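Local coordinates for conserved hypothetical protein (Staphylococcus aureus subsp. aureus, PDB 1TSJ) that is of unknown function but belongs to the 3-demethylubiquinone-9 3-methyltransferase family of the glyoxalase clan, at residues 73-78 / 122-127. Residues are numbered along the deposited sequence; the frame is centred on the assembly and turned at random.
Sequences PISLFV and SFQLAL
Q124 reaches back along the sheet to S75, and its amide donates a nearly straight hydrogen bond: NE2 of Q124 lies 2.8 Å from S75 OG, the N-H...O angle is 168°, and the hydroxyl sits in the amide plane. The reach comes from the glutamine itself, which has CG anti to its carbonyl carbon and an extended chain beyond. The F77 ring crosses the same glutamine, its plane 77° from the amide, with CD1 of F77 3.8 Å from CB of Q124. Having CG anti to the backbone N, F77 also carries its tip to A126, where CZ of F77 and the methyl CB of A126 approach to 3.6 Å. F9 of strand 6-11 meets the F77 ring nearly parallel to it and also touches the Q124 side chain; F77 and Q124 are both buried.

L76, V78, F123 and L125 occupy the other face. Here L76 and V78 both lie alongside F123, pointing the same way: CD1 of L76 is 3.7 Å from CE2 of F123, whereas CG2 of V78 meets the ring at its edge. Helix 83-94 covers this side, touching V78, F123 and L125.

The backbone evidence for parallel pairing is that Q124 bonds through N to L76 O and through O to V78 N, two residues apart on the other strand. L76 (to S122 and Q124) and V78 (to Q124 and A126) do the same in return. The short strand axes differ by 21°. The pair sets the first strand of the second βαβββ module beside its last, while strand 6-11, antiparallel on the other side of 76-79, links the two modules, an arrangement consistent with the glyoxalase (vicinal oxygen chelate) fold.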
ATOM      1  N   PRO A  73       3.241   0.575  -8.471  1.00 52.32           N
ATOM      2  CA  PRO A  73       2.312   0.395  -9.673  1.00 51.62           C
ATOM      3  C   PRO A  73       0.954  -0.356  -9.195  1.00 51.05           C
ATOM      4  O   PRO A  73      -0.156   0.198  -9.078  1.00 51.01           O
ATOM      5  CB  PRO A  73       3.203  -0.438 -10.663  1.00 52.73           C
ATOM      6  CG  PRO A  73       4.844  -0.238 -10.160  1.00 52.64           C
ATOM      7  CD  PRO A  73       4.650   0.131  -8.691  1.00 52.25           C
ATOM      8  N   ILE A  74       1.098  -1.605  -8.784  1.00 49.41           N
ATOM      9  CA  ILE A  74      -0.004  -2.303  -8.170  1.00 48.63           C
ATOM     10  C   ILE A  74       0.655  -3.199  -7.105  1.00 44.73           C
ATOM     11  O   ILE A  74       0.183  -4.344  -6.929  1.00 47.56           O
ATOM     12  CB  ILE A  74      -0.772  -3.175  -9.243  1.00 48.28           C
ATOM     13  CG1 ILE A  74      -1.687  -4.231  -8.628  1.00 50.41           C
ATOM     14  CG2 ILE A  74       0.211  -4.038  -9.867  1.00 50.33           C
ATOM     15  CD1 ILE A  74      -2.651  -5.050  -9.680  1.00 50.44           C
ATOM     16  N   SER A  75       1.622  -2.641  -6.388  1.00 37.57           N
ATOM     17  CA  SER A  75       2.376  -3.261  -5.318  1.00 32.49           C
ATOM     18  C   SER A  75       1.790  -4.063  -4.169  1.00 29.14           C
ATOM     19  O   SER A  75       0.627  -4.351  -4.057  1.00 27.37           O
ATOM     20  CB  SER A  75       3.301  -2.176  -4.725  1.00 32.28           C
ATOM     21  OG  SER A  75       2.734  -1.231  -3.938  1.00 28.81           O
ATOM     22  N   LEU A  76       2.695  -4.523  -3.317  1.00 26.29           N
ATOM     23  CA  LEU A  76       2.322  -5.244  -2.081  1.00 22.49           C
ATOM     24  C   LEU A  76       2.749  -4.462  -0.908  1.00 19.06           C
ATOM     25  O   LEU A  76       3.845  -4.130  -0.773  1.00 19.40           O
ATOM     26  CB  LEU A  76       2.979  -6.627  -1.979  1.00 22.39           C
ATOM     27  CG  LEU A  76       2.494  -7.520  -3.132  1.00 24.21           C
ATOM     28  CD1 LEU A  76       3.291  -8.747  -3.194  1.00 29.49           C
ATOM     29  CD2 LEU A  76       1.092  -7.953  -3.144  1.00 24.91           C
ATOM     30  N   PHE A  77       1.837  -4.198  -0.051  1.00 15.71           N
ATOM     31  CA  PHE A  77       2.030  -3.278   0.960  1.00 14.46           C
ATOM     32  C   PHE A  77       2.088  -4.153   2.208  1.00 15.75           C
ATOM     33  O   PHE A  77       1.084  -4.732   2.701  1.00 15.28           O
ATOM     34  CB  PHE A  77       0.895  -2.206   0.981  1.00 13.82           C
ATOM     35  CG  PHE A  77       0.938  -1.250   2.165  1.00 11.70           C
ATOM     36  CD1 PHE A  77       1.425   0.005   2.009  1.00 15.41           C
ATOM     37  CD2 PHE A  77       0.635  -1.636   3.378  1.00 11.98           C
ATOM     38  CE1 PHE A  77       1.569   0.827   3.074  1.00 15.81           C
ATOM     39  CE2 PHE A  77       0.678  -0.757   4.418  1.00 14.71           C
ATOM     40  CZ  PHE A  77       1.141   0.473   4.253  1.00 12.83           C
ATOM     41  N   VAL A  78       3.323  -4.199   2.729  1.00 16.08           N
ATOM     42  CA  VAL A  78       3.645  -4.962   3.872  1.00 15.59           C
ATOM     43  C   VAL A  78       3.768  -4.107   5.169  1.00 16.33           C
ATOM     44  O   VAL A  78       4.622  -3.241   5.362  1.00 14.48           O
ATOM     45  CB  VAL A  78       4.917  -5.917   3.559  1.00 15.76           C
ATOM     46  CG1 VAL A  78       5.173  -6.955   4.693  1.00 13.63           C
ATOM     47  CG2 VAL A  78       4.839  -6.576   2.175  1.00 15.25           C
ATOM     48  N   SER A 122       6.797  -4.797  -6.684  1.00 23.79           N
ATOM     49  CA  SER A 122       6.980  -3.708  -5.719  1.00 22.39           C
ATOM     50  C   SER A 122       6.463  -4.190  -4.477  1.00 19.42           C
ATOM     51  O   SER A 122       5.373  -4.767  -4.490  1.00 19.23           O
ATOM     52  CB  SER A 122       6.151  -2.518  -6.112  1.00 23.14           C
ATOM     53  OG  SER A 122       6.731  -1.857  -7.234  1.00 31.70           O
ATOM     54  N   PHE A 123       7.268  -3.970  -3.435  1.00 18.23           N
ATOM     55  CA  PHE A 123       6.939  -4.140  -2.025  1.00 17.36           C
ATOM     56  C   PHE A 123       7.048  -2.851  -1.301  1.00 17.53           C
ATOM     57  O   PHE A 123       8.074  -2.215  -1.359  1.00 17.15           O
ATOM     58  CB  PHE A 123       7.935  -5.064  -1.404  1.00 16.99           C
ATOM     59  CG  PHE A 123       7.778  -6.466  -1.889  1.00 20.04           C
ATOM     60  CD1 PHE A 123       8.424  -6.876  -3.066  1.00 18.84           C
ATOM     61  CD2 PHE A 123       6.889  -7.363  -1.212  1.00 19.92           C
ATOM     62  CE1 PHE A 123       8.151  -8.142  -3.556  1.00 19.00           C
ATOM     63  CE2 PHE A 123       6.697  -8.548  -1.656  1.00 18.28           C
ATOM     64  CZ  PHE A 123       7.296  -8.952  -2.854  1.00 17.03           C
ATOM     65  N   GLN A 124       5.988  -2.473  -0.610  1.00 18.63           N
ATOM     66  CA  GLN A 124       6.040  -1.371   0.391  1.00 19.77           C
ATOM     67  C   GLN A 124       6.113  -1.983   1.731  1.00 20.35           C
ATOM     68  O   GLN A 124       5.266  -2.860   2.034  1.00 19.45           O
ATOM     69  CB  GLN A 124       4.838  -0.412   0.373  1.00 18.79           C
ATOM     70  CG  GLN A 124       4.791   0.183  -0.996  1.00 23.11           C
ATOM     71  CD  GLN A 124       3.656   1.204  -1.182  1.00 28.59           C
ATOM     72  OE1 GLN A 124       3.602   2.223  -0.442  1.00 31.48           O
ATOM     73  NE2 GLN A 124       2.713   0.915  -2.142  1.00 25.25           N
ATOM     74  N   LEU A 125       7.134  -1.491   2.492  1.00 21.01           N
ATOM     75  CA  LEU A 125       7.393  -1.898   3.861  1.00 22.22           C
ATOM     76  C   LEU A 125       7.092  -0.821   4.845  1.00 23.40           C
ATOM     77  O   LEU A 125       7.737   0.205   4.815  1.00 23.86           O
ATOM     78  CB  LEU A 125       8.838  -2.395   4.024  1.00 22.38           C
ATOM     79  CG  LEU A 125       9.400  -3.184   2.802  1.00 21.82           C
ATOM     80  CD1 LEU A 125      10.844  -3.550   3.021  1.00 22.00           C
ATOM     81  CD2 LEU A 125       8.698  -4.453   2.503  1.00 19.79           C
ATOM     82  N   ALA A 126       6.125  -1.045   5.705  1.00 23.87           N
ATOM     83  CA  ALA A 126       5.641   0.043   6.468  1.00 25.73           C
ATOM     84  C   ALA A 126       5.698  -0.319   7.960  1.00 27.95           C
ATOM     85  O   ALA A 126       5.033  -1.277   8.390  1.00 29.24           O
ATOM     86  CB  ALA A 126       4.214   0.410   6.045  1.00 26.21           C
ATOM     87  N   LEU A 127       6.471   0.415   8.772  1.00 29.02           N
ATOM     88  CA  LEU A 127       6.484   0.146  10.201  1.00 30.31           C
ATOM     89  C   LEU A 127       5.601   1.116  10.913  1.00 31.50           C
ATOM     90  O   LEU A 127       5.918   2.266  10.972  1.00 32.29           O
ATOM     91  CB  LEU A 127       7.832   0.343  10.676  1.00 29.79           C
ATOM     92  CG  LEU A 127       8.118  -0.431  11.931  1.00 34.09           C
ATOM     93  CD1 LEU A 127       9.646  -0.460  11.969  1.00 34.74           C
ATOM     94  CD2 LEU A 127       7.586   0.197  13.172  1.00 37.60           C
TER